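Local atomic coordinates of glutathione S-transferase (Sphingobium chungbukense, PDB entry 6M1T), a protein that binds glutathione and, as a beta-class glutathione S-transferase, probably conjugates it to electrophilic compounds in detoxification. Residues S99-E104 with E144-S149; I156-M161 with G179-R184; L12-A17 with T64-I69. All blocks are in the same frame, centred on the assembly; numbering follows the deposited sequence. Where two conformers were deposited one is given.

Interaction 1. Residues S99-E104 with E144-S149. With GSH (glutathione), chain G.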
loop_
_atom_site.group_PDB
_atom_site.type_symbol
_atom_site.label_atom_id
_atom_site.label_comp_id
_atom_site.label_asym_id
_atom_site.label_seq_id
_atom_site.Cartn_x
_atom_site.Cartn_y
_atom_site.Cartn_z
ATOM N N SER A 99 -2.335 4.029 -0.010
ATOM C CA SER A 99 -1.822 2.829 -0.743
ATOM C C SER A 99 -0.871 3.308 -1.844
ATOM O O SER A 99 0.208 2.706 -2.014
ATOM C CB SER A 99 -2.930 1.854 -1.258
ATOM O OG SER A 99 -2.113 1.147 -2.204
ATOM N N PHE A 100 -1.183 4.408 -2.540
ATOM C CA PHE A 100 -0.288 4.939 -3.579
ATOM C C PHE A 100 1.045 5.395 -2.952
ATOM O O PHE A 100 2.147 5.125 -3.512
ATOM C CB PHE A 100 -0.928 6.113 -4.322
ATOM C CG PHE A 100 0.043 6.795 -5.216
ATOM C CD1 PHE A 100 0.287 6.333 -6.497
ATOM C CD2 PHE A 100 0.685 7.942 -4.783
ATOM C CE1 PHE A 100 1.183 6.991 -7.335
ATOM C CE2 PHE A 100 1.593 8.585 -5.608
ATOM C CZ PHE A 100 1.830 8.127 -6.889
ATOM N N LEU A 101 0.981 6.099 -1.819
ATOM C CA LEU A 101 2.213 6.610 -1.178
ATOM C C LEU A 101 3.111 5.430 -0.717
ATOM O O LEU A 101 4.297 5.500 -0.963
ATOM C CB LEU A 101 1.806 7.504 -0.012
ATOM C CG LEU A 101 1.158 8.828 -0.442
ATOM C CD1 LEU A 101 0.687 9.606 0.780
ATOM C CD2 LEU A 101 2.120 9.634 -1.247
ATOM N N GLY A 102 2.532 4.424 -0.084
ATOM C CA GLY A 102 3.263 3.255 0.465
ATOM C C GLY A 102 3.766 2.298 -0.611
ATOM O O GLY A 102 4.898 1.805 -0.490
ATOM N N SER A 103 2.971 2.079 -1.649
ATOM C CA SER A 103 3.189 1.029 -2.670
ATOM C C SER A 103 3.921 1.612 -3.885
ATOM O O SER A 103 4.668 0.883 -4.516
ATOM C CB SER A 103 1.832 0.353 -2.976
ATOM O OG SER A 103 1.766 -0.363 -1.729
ATOM N N GLU A 104 3.761 2.890 -4.226
ATOM C CA GLU A 104 4.394 3.427 -5.469
ATOM C C GLU A 104 5.489 4.454 -5.120
ATOM O O GLU A 104 6.617 4.250 -5.523
ATOM C CB GLU A 104 3.339 4.079 -6.361
ATOM C CG GLU A 104 2.206 3.127 -6.741
ATOM C CD GLU A 104 2.632 1.966 -7.634
ATOM O OE1 GLU A 104 1.821 1.054 -7.839
ATOM O OE2 GLU A 104 3.767 1.951 -8.092
ATOM N N GLU A 144 -5.524 22.387 -2.127
ATOM C CA GLU A 144 -4.633 22.688 -0.972
ATOM C C GLU A 144 -4.168 21.357 -0.355
ATOM O O GLU A 144 -2.971 21.237 -0.057
ATOM C CB GLU A 144 -5.331 23.586 0.055
ATOM C CG GLU A 144 -4.373 24.582 0.700
ATOM C CD GLU A 144 -4.960 25.455 1.795
ATOM O OE1 GLU A 144 -4.633 26.667 1.822
ATOM O OE2 GLU A 144 -5.732 24.922 2.626
ATOM N N HIS A 145 -5.100 20.409 -0.208
ATOM C CA HIS A 145 -4.932 19.112 0.498
ATOM C C HIS A 145 -4.869 17.955 -0.510
ATOM O O HIS A 145 -5.594 17.976 -1.537
ATOM C CB HIS A 145 -6.084 18.923 1.488
ATOM C CG HIS A 145 -6.387 20.136 2.301
ATOM N ND1 HIS A 145 -5.631 20.500 3.401
ATOM C CD2 HIS A 145 -7.364 21.062 2.189
ATOM C CE1 HIS A 145 -6.133 21.596 3.933
ATOM N NE2 HIS A 145 -7.194 21.960 3.207
ATOM N N TYR A 146 -4.075 16.933 -0.189
ATOM C CA TYR A 146 -3.811 15.778 -1.076
ATOM C C TYR A 146 -5.064 14.888 -1.183
ATOM O O TYR A 146 -5.281 14.349 -2.266
ATOM C CB TYR A 146 -2.559 15.050 -0.567
ATOM C CG TYR A 146 -2.083 13.935 -1.456
ATOM C CD1 TYR A 146 -1.877 14.133 -2.818
ATOM C CD2 TYR A 146 -1.793 12.697 -0.920
ATOM C CE1 TYR A 146 -1.489 13.090 -3.647
ATOM C CE2 TYR A 146 -1.356 11.661 -1.724
ATOM C CZ TYR A 146 -1.207 11.850 -3.087
ATOM O OH TYR A 146 -0.764 10.807 -3.846
ATOM N N ALA A 147 -5.852 14.727 -0.112
ATOM C CA ALA A 147 -7.087 13.894 -0.064
ATOM C C ALA A 147 -8.276 14.679 0.532
ATOM O O ALA A 147 -8.205 15.132 1.719
ATOM C CB ALA A 147 -6.833 12.623 0.725
ATOM N N GLY A 148 -9.353 14.823 -0.250
ATOM C CA GLY A 148 -10.612 15.440 0.204
ATOM C C GLY A 148 -10.435 16.901 0.589
ATOM O O GLY A 148 -9.580 17.602 -0.009
ATOM N N SER A 149 -11.196 17.338 1.591
ATOM C CA SER A 149 -11.477 18.765 1.885
ATOM C C SER A 149 -10.445 19.366 2.855
ATOM O O SER A 149 -10.232 20.591 2.790
ATOM C CB SER A 149 -12.880 18.900 2.407
ATOM O OG SER A 149 -13.422 20.154 2.043
HETATM N N1 GSH G . -0.254 -0.129 -6.261
HETATM C CA1 GSH G . -1.176 -0.494 -7.366
HETATM C C1 GSH G . -2.410 -1.247 -6.798
HETATM O O11 GSH G . -3.513 -1.115 -7.413
HETATM O O12 GSH G . -2.260 -1.898 -5.745
HETATM C CB1 GSH G . -0.340 -1.272 -8.393
HETATM C CG1 GSH G . -1.141 -1.811 -9.565
HETATM C CD1 GSH G . -0.203 -2.417 -10.590
HETATM O OE1 GSH G . 1.021 -2.349 -10.471
HETATM N N2 GSH G . -0.804 -2.994 -11.624
HETATM C CA2 GSH G . -0.117 -3.595 -12.750
HETATM C C2 GSH G . -0.137 -2.703 -13.980
HETATM O O2 GSH G . -1.163 -2.134 -14.358
HETATM C CB2 GSH G . -0.708 -4.972 -13.029
HETATM S SG2 GSH G . -0.357 -6.153 -11.710
HETATM N N3 GSH G . 1.007 -2.569 -14.622
HETATM C CA3 GSH G . 1.117 -1.817 -15.844
HETATM C C3 GSH G . 2.072 -0.639 -15.692
HETATM O O31 GSH G . 2.263 0.062 -16.699
HETATM O O32 GSH G . 2.610 -0.480 -14.567
#
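Tyr146 makes a small, buried, mostly apolar contact with Phe100 and Leu101. It joins the loop between helices 119-139 and 153-162 to the long helix 89-108, inside the all-helical C-terminal domain. The backbones stay well apart, with the CA atoms of Leu101 and Tyr146 11.0 Å from each other, and the tyrosine side chain spans the distance. Its CG lies anti to the backbone N (chi1 -174°), which carries the ring out from the loop to the helix.

Two neighbours meet the far end of the ring. Leu101 runs alongside it in the opposite direction, and its CD1 lies 3.8 Å from Tyr146 CE2. Leu101 CD2 comes to 4.1 Å from Tyr146 OH, so both branches take part. Phe100 crosses Tyr146 at about a right angle. Its CD2 is 3.3 Å from Tyr146 OH, a close approach of the hydroxyl to the phenyl ring. Around them, Phe100 also meets the ring of His132, Leu101 packs on Leu158 and Met161 of helix 153-162, and a hydrogen bond from Tyr146 N to Asp155 OD1 anchors the loop.

One turn on, Glu104 belongs to the dimer interface. Its OE1 accepts a hydrogen bond of 2.9 Å from N1 of the glutathione in chain G, which is bound by the second subunit. Glu104 OE2 pairs with Lys107 of the second subunit, so each carboxylate oxygen has its own partner.

No hydrogen bond links the loop to helix segment 99-104. Tyr146 OH is buried here without a polar partner in the model, so the contact relies on shape and dispersion, and the hydroxyl probably carries some desolvation cost.

Interaction 2. Residues I156-M161 with G179-R184; sequences IYLFVM and GAYCGR. With CYS (cysteine), chain D.
Apolar packing joins Leu158 to Tyr181. Leu158 CD2 lies 3.7 Å from Tyr181 CE2 and 3.8 Å from Tyr181 OH, so one methyl branch meets the outer end of the tyrosine side chain. The two side chains cross obliquely. Tyr181 sends its ring toward helix 153-162 with CG anti to the backbone N (chi1 174°).

No hydrogen bond joins the two segments; the polar end of Tyr181 is bonded to Asp155 OD1, in the first turn of helix 153-162. With an alanine at Tyr181 the ring is gone, which would probably leave a gap beside Leu158 and deprive Asp155 of a hydrogen-bond partner.

Both helices belong to the C-terminal helical domain of the glutathione S-transferase fold. Helix 153-162 runs through its core: Tyr157, on the side turned from helix 176-186, touches glutathione. Helix 176-186 packs against the other side, where Phe159 and Cys182 have the nearest CA atoms, 6.1 Å apart.

Aromatic contacts form there. The Phe159 ring turns its edge to the backbone of Cys182. Cys182 O lies near the ring plane, 3.5 Å from Phe159 CE1, and the CA of the same cysteine is in the plane. The sulfur adds a sulfur-aromatic contact: Cys182 SG sits 5.2 Å from the Phe159 ring centroid, 60° off the normal, in an oblique position.

A covalent bond completes the group. Cys182 SG is bonded to SG of a cysteine ligand at 2.1 Å, a mixed disulfide, and Gly179 also lines the pocket of this adduct.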
loop_
_atom_site.group_PDB
_atom_site.type_symbol
_atom_site.label_atom_id
_atom_site.label_comp_id
_atom_site.label_asym_id
_atom_site.label_seq_id
_atom_site.Cartn_x
_atom_site.Cartn_y
_atom_site.Cartn_z
ATOM N N ILE A 156 0.121 14.258 5.802
ATOM C CA ILE A 156 1.255 13.997 6.732
ATOM C C ILE A 156 2.229 13.020 6.053
ATOM O O ILE A 156 3.419 13.235 6.046
ATOM C CB ILE A 156 0.763 13.466 8.078
ATOM C CG1 ILE A 156 -0.076 14.503 8.853
ATOM C CG2 ILE A 156 2.014 13.030 8.855
ATOM C CD1 ILE A 156 -0.725 13.926 10.117
ATOM N N TYR A 157 1.710 11.950 5.497
ATOM C CA TYR A 157 2.530 10.876 4.877
ATOM C C TYR A 157 3.292 11.410 3.656
ATOM O O TYR A 157 4.517 11.229 3.564
ATOM C CB TYR A 157 1.573 9.764 4.521
ATOM C CG TYR A 157 2.170 8.413 4.238
ATOM C CD1 TYR A 157 3.412 8.014 4.709
ATOM C CD2 TYR A 157 1.378 7.486 3.586
ATOM C CE1 TYR A 157 3.891 6.730 4.448
ATOM C CE2 TYR A 157 1.820 6.199 3.352
ATOM C CZ TYR A 157 3.069 5.815 3.793
ATOM O OH TYR A 157 3.490 4.541 3.491
ATOM N N LEU A 158 2.603 12.169 2.780
ATOM C CA LEU A 158 3.239 12.759 1.581
ATOM C C LEU A 158 4.322 13.719 2.045
ATOM O O LEU A 158 5.437 13.636 1.510
ATOM C CB LEU A 158 2.218 13.474 0.693
ATOM C CG LEU A 158 2.783 14.204 -0.523
ATOM C CD1 LEU A 158 3.620 13.265 -1.409
ATOM C CD2 LEU A 158 1.642 14.854 -1.312
ATOM N N PHE A 159 3.980 14.608 2.995
ATOM C CA PHE A 159 4.941 15.618 3.520
ATOM C C PHE A 159 6.245 14.944 3.939
ATOM O O PHE A 159 7.311 15.377 3.564
ATOM C CB PHE A 159 4.346 16.321 4.731
ATOM C CG PHE A 159 5.299 17.234 5.432
ATOM C CD1 PHE A 159 5.526 18.501 4.923
ATOM C CD2 PHE A 159 5.866 16.879 6.653
ATOM C CE1 PHE A 159 6.342 19.402 5.590
ATOM C CE2 PHE A 159 6.683 17.782 7.319
ATOM C CZ PHE A 159 6.944 19.025 6.771
ATOM N N VAL A 160 6.150 13.821 4.669
ATOM C CA VAL A 160 7.363 13.113 5.157
ATOM C C VAL A 160 8.230 12.668 3.974
ATOM O O VAL A 160 9.431 12.951 3.971
ATOM C CB VAL A 160 7.032 11.965 6.123
ATOM C CG1 VAL A 160 8.258 11.101 6.379
ATOM C CG2 VAL A 160 6.455 12.510 7.402
ATOM N N MET A 161 7.664 12.009 2.979
ATOM C CA MET A 161 8.401 11.533 1.791
ATOM C C MET A 161 8.916 12.703 0.926
ATOM O O MET A 161 9.934 12.522 0.306
ATOM C CB MET A 161 7.493 10.594 0.981
ATOM C CG MET A 161 7.064 9.380 1.808
ATOM S SD MET A 161 6.249 8.146 0.714
ATOM C CE MET A 161 4.866 7.656 1.720
ATOM N N GLY A 179 6.803 22.551 -2.925
ATOM C CA GLY A 179 7.470 23.556 -2.070
ATOM C C GLY A 179 6.496 24.290 -1.163
ATOM O O GLY A 179 6.687 24.282 0.071
ATOM N N ALA A 180 5.478 24.931 -1.724
ATOM C CA ALA A 180 4.492 25.725 -0.947
ATOM C C ALA A 180 3.715 24.814 0.013
ATOM O O ALA A 180 3.391 25.224 1.144
ATOM C CB ALA A 180 3.557 26.423 -1.903
ATOM N N TYR A 181 3.322 23.642 -0.488
ATOM C CA TYR A 181 2.567 22.609 0.260
ATOM C C TYR A 181 3.380 22.268 1.510
ATOM O O TYR A 181 2.781 22.266 2.592
ATOM C CB TYR A 181 2.289 21.421 -0.670
ATOM C CG TYR A 181 1.655 20.199 -0.073
ATOM C CD1 TYR A 181 0.295 20.153 0.136
ATOM C CD2 TYR A 181 2.419 19.077 0.233
ATOM C CE1 TYR A 181 -0.315 19.028 0.647
ATOM C CE2 TYR A 181 1.823 17.926 0.714
ATOM C CZ TYR A 181 0.464 17.910 0.935
ATOM O OH TYR A 181 -0.167 16.805 1.397
ATOM N N CYS A 182 4.683 22.058 1.360
ATOM C CA CYS A 182 5.584 21.622 2.467
ATOM C C CYS A 182 5.772 22.819 3.402
ATOM O O CYS A 182 5.602 22.680 4.627
ATOM C CB CYS A 182 6.955 21.182 1.972
ATOM S SG CYS A 182 6.949 19.531 1.210
ATOM N N GLY A 183 6.019 23.980 2.798
ATOM C CA GLY A 183 5.929 25.294 3.468
ATOM C C GLY A 183 4.772 25.427 4.432
ATOM O O GLY A 183 5.041 25.722 5.610
ATOM N N ARG A 184 3.533 25.264 3.969
ATOM C CA ARG A 184 2.327 25.403 4.821
ATOM C C ARG A 184 2.359 24.324 5.906
ATOM O O ARG A 184 2.104 24.628 7.073
ATOM C CB ARG A 184 1.046 25.320 3.987
ATOM C CG ARG A 184 0.898 26.466 2.991
ATOM C CD ARG A 184 -0.437 26.503 2.272
ATOM N NE ARG A 184 -0.871 25.237 1.683
ATOM C CZ ARG A 184 -0.555 24.795 0.464
ATOM N NH1 ARG A 184 0.249 25.487 -0.321
ATOM N NH2 ARG A 184 -1.034 23.639 0.040
HETATM N N CYS D . 12.064 21.008 1.233
HETATM C CA CYS D . 10.765 21.175 0.510
HETATM C C CYS D . 10.024 22.410 1.046
HETATM O O CYS D . 10.019 22.592 2.291
HETATM C CB CYS D . 9.930 19.904 0.635
HETATM S SG CYS D . 8.351 19.924 -0.268
#

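Interaction 3. Residues L12-A17 with T64-I69; sequences LAPHIA and TENPAI. With GSH (glutathione), chain C.
This contact forms part of the wall of the glutathione site: Pro14 of helix 12-21 packs on Asn66, a glutathione-binding residue, and on Ile69, both at the start of helix 66-75. Pro14 CD lies 3.1 Å from Asn66 OD1, and Pro14 CG also faces this oxygen. The two side chains cross at about a right angle. Asn66 OD1 is buried against the carbons of Pro14 and has no hydrogen-bond partner in the model. The other end of the amide is anchored, since Asn66 ND2 is hydrogen-bonded to the carbonyl of Cys10, itself a glutathione-binding residue. One turn further, Ile69 CG2 meets Pro14 CB at 3.6 Å. The methyl gets there because CG2 is anti to the backbone N, while CG1 stands beside the backbone N (chi1 -69°).

Both helices are part of the thioredoxin-like N-terminal domain, where they lie together on one side of the sheet. As in other glutathione S-transferases, the turn into the second helix binds the gamma-glutamyl end of the tripeptide. Glu65 takes the N-cap position with a positive phi of 81°, a backbone shape well known at this place in the family.

This turn holds both charged groups of that end of glutathione. Glu65 OE2 accepts a hydrogen bond of 2.8 Å from glutathione N1. Asn66 N donates to glutathione O12 at 3.0 Å and, weakly, to O11 of the same carboxylate at 3.4 Å. The carboxylate thus sits at the helix N terminus, whose dipole would probably favour its negative charge. Glu104 of the second subunit binds the same amino group.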
loop_
_atom_site.group_PDB
_atom_site.type_symbol
_atom_site.label_atom_id
_atom_site.label_comp_id
_atom_site.label_asym_id
_atom_site.label_seq_id
_atom_site.Cartn_x
_atom_site.Cartn_y
_atom_site.Cartn_z
ATOM N N LEU A 12 8.216 8.970 10.809
ATOM C CA LEU A 12 7.881 10.391 11.132
ATOM C C LEU A 12 6.387 10.641 10.898
ATOM O O LEU A 12 5.807 11.449 11.606
ATOM C CB LEU A 12 8.794 11.305 10.324
ATOM C CG LEU A 12 8.619 12.810 10.502
ATOM C CD1 LEU A 12 8.848 13.260 11.946
ATOM C CD2 LEU A 12 9.580 13.518 9.578
ATOM N N ALA A 13 5.745 9.949 9.945
ATOM C CA ALA A 13 4.348 10.242 9.586
ATOM C C ALA A 13 3.416 9.969 10.769
ATOM O O ALA A 13 2.725 10.898 11.242
ATOM C CB ALA A 13 3.924 9.515 8.332
ATOM N N PRO A 14 3.403 8.743 11.338
ATOM C CA PRO A 14 2.600 8.495 12.524
ATOM C C PRO A 14 3.071 9.321 13.735
ATOM O O PRO A 14 2.217 9.655 14.584
ATOM C CB PRO A 14 2.647 6.967 12.734
ATOM C CG PRO A 14 3.817 6.536 11.921
ATOM C CD PRO A 14 3.962 7.514 10.766
ATOM N N HIS A 15 4.364 9.641 13.825
ATOM C CA HIS A 15 4.874 10.568 14.884
ATOM C C HIS A 15 4.094 11.893 14.807
ATOM O O HIS A 15 3.542 12.349 15.847
ATOM C CB HIS A 15 6.391 10.774 14.731
ATOM C CG HIS A 15 7.055 11.420 15.902
ATOM N ND1 HIS A 15 8.432 11.583 15.972
ATOM C CD2 HIS A 15 6.558 11.873 17.065
ATOM C CE1 HIS A 15 8.738 12.209 17.109
ATOM N NE2 HIS A 15 7.608 12.351 17.821
ATOM N N ILE A 16 4.071 12.518 13.646
ATOM C CA ILE A 16 3.314 13.794 13.435
ATOM C C ILE A 16 1.818 13.581 13.767
ATOM O O ILE A 16 1.229 14.415 14.451
ATOM C CB ILE A 16 3.541 14.327 12.019
ATOM C CG1 ILE A 16 4.979 14.808 11.862
ATOM C CG2 ILE A 16 2.517 15.411 11.682
ATOM C CD1 ILE A 16 5.458 14.988 10.449
ATOM N N ALA A 17 1.212 12.497 13.294
ATOM C CA ALA A 17 -0.232 12.200 13.460
ATOM C C ALA A 17 -0.611 12.112 14.944
ATOM O O ALA A 17 -1.680 12.611 15.330
ATOM C CB ALA A 17 -0.602 10.928 12.693
ATOM N N THR A 64 1.356 -2.838 12.239
ATOM C CA THR A 64 2.411 -2.442 11.276
ATOM C C THR A 64 1.758 -1.884 10.013
ATOM O O THR A 64 0.534 -2.068 9.843
ATOM C CB THR A 64 3.355 -3.595 10.921
ATOM O OG1 THR A 64 2.556 -4.626 10.359
ATOM C CG2 THR A 64 4.113 -4.156 12.100
ATOM N N GLU A 65 2.573 -1.257 9.163
ATOM C CA GLU A 65 2.167 -0.636 7.878
ATOM C C GLU A 65 1.568 0.741 8.153
ATOM O O GLU A 65 0.491 0.843 8.797
ATOM C CB GLU A 65 1.183 -1.514 7.086
ATOM C CG GLU A 65 1.691 -2.917 6.783
ATOM C CD GLU A 65 2.837 -2.989 5.802
ATOM O OE1 GLU A 65 3.639 -3.943 5.932
ATOM O OE2 GLU A 65 2.916 -2.107 4.880
ATOM N N ASN A 66 2.202 1.753 7.583
ATOM C CA ASN A 66 1.798 3.180 7.698
ATOM C C ASN A 66 0.311 3.348 7.427
ATOM O O ASN A 66 -0.384 3.992 8.217
ATOM C CB ASN A 66 2.691 4.069 6.838
ATOM C CG ASN A 66 3.617 4.879 7.715
ATOM O OD1 ASN A 66 3.226 5.261 8.815
ATOM N ND2 ASN A 66 4.826 5.095 7.274
ATOM N N PRO A 67 -0.221 2.826 6.306
ATOM C CA PRO A 67 -1.640 3.028 6.007
ATOM C C PRO A 67 -2.594 2.596 7.132
ATOM O O PRO A 67 -3.567 3.352 7.463
ATOM C CB PRO A 67 -1.810 2.205 4.719
ATOM C CG PRO A 67 -0.474 2.282 4.047
ATOM C CD PRO A 67 0.513 2.164 5.201
ATOM N N ALA A 68 -2.340 1.442 7.766
ATOM C CA ALA A 68 -3.153 0.947 8.896
ATOM C C ALA A 68 -2.909 1.795 10.152
ATOM O O ALA A 68 -3.866 2.142 10.840
ATOM C CB ALA A 68 -2.845 -0.507 9.137
ATOM N N ILE A 69 -1.650 2.112 10.453
ATOM C CA ILE A 69 -1.257 2.866 11.670
ATOM C C ILE A 69 -1.880 4.244 11.603
ATOM O O ILE A 69 -2.451 4.655 12.590
ATOM C CB ILE A 69 0.278 2.906 11.823
ATOM C CG1 ILE A 69 0.775 1.498 12.149
ATOM C CG2 ILE A 69 0.692 3.920 12.883
ATOM C CD1 ILE A 69 2.267 1.295 12.080
HETATM N N1 GSH C . 5.325 -0.997 3.883
HETATM C CA1 GSH C . 5.874 -0.484 5.152
HETATM C C1 GSH C . 4.964 0.619 5.709
HETATM O O11 GSH C . 4.267 1.220 4.880
HETATM O O12 GSH C . 5.005 0.824 6.970
HETATM C CB1 GSH C . 7.283 0.044 4.870
HETATM C CG1 GSH C . 8.113 0.301 6.100
HETATM C CD1 GSH C . 9.552 0.613 5.695
HETATM O OE1 GSH C . 10.033 0.274 4.606
HETATM N N2 GSH C . 10.280 1.227 6.618
HETATM C CA2 GSH C . 11.686 1.559 6.502
HETATM C C2 GSH C . 12.559 0.602 7.295
HETATM O O2 GSH C . 12.270 0.328 8.460
HETATM C CB2 GSH C . 11.960 3.000 6.929
HETATM S SG2 GSH C . 11.340 4.243 5.752
HETATM N N3 GSH C . 13.560 0.045 6.638
HETATM C CA3 GSH C . 14.496 -0.855 7.265
HETATM C C3 GSH C . 14.620 -2.191 6.526
HETATM O O31 GSH C . 13.784 -2.440 5.634
HETATM O O32 GSH C . 15.537 -2.958 6.886
#

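How the interactions relate
From the N terminus, interaction 3 comes first. It closes the loop from helix 12-21, through the strands of the thioredoxin-like domain, back to helix 66-75. The chain then enters the helical domain. Interaction 1 closes the excursion through helix 119-139, bringing the loop at 144-149 back to helix 89-108. Interaction 2 follows and closes the short loop between helices 153-162 and 176-186. The three lie in series, and none nests in or crosses another. Helix 153-162 is their common neighbour: Tyr157 and Met161 touch segment 99-104, while Ile156, Tyr157 and Val160 reach 12-17 and 64-69, tying the two domains together. Interactions 1 and 3 both border the second subunit.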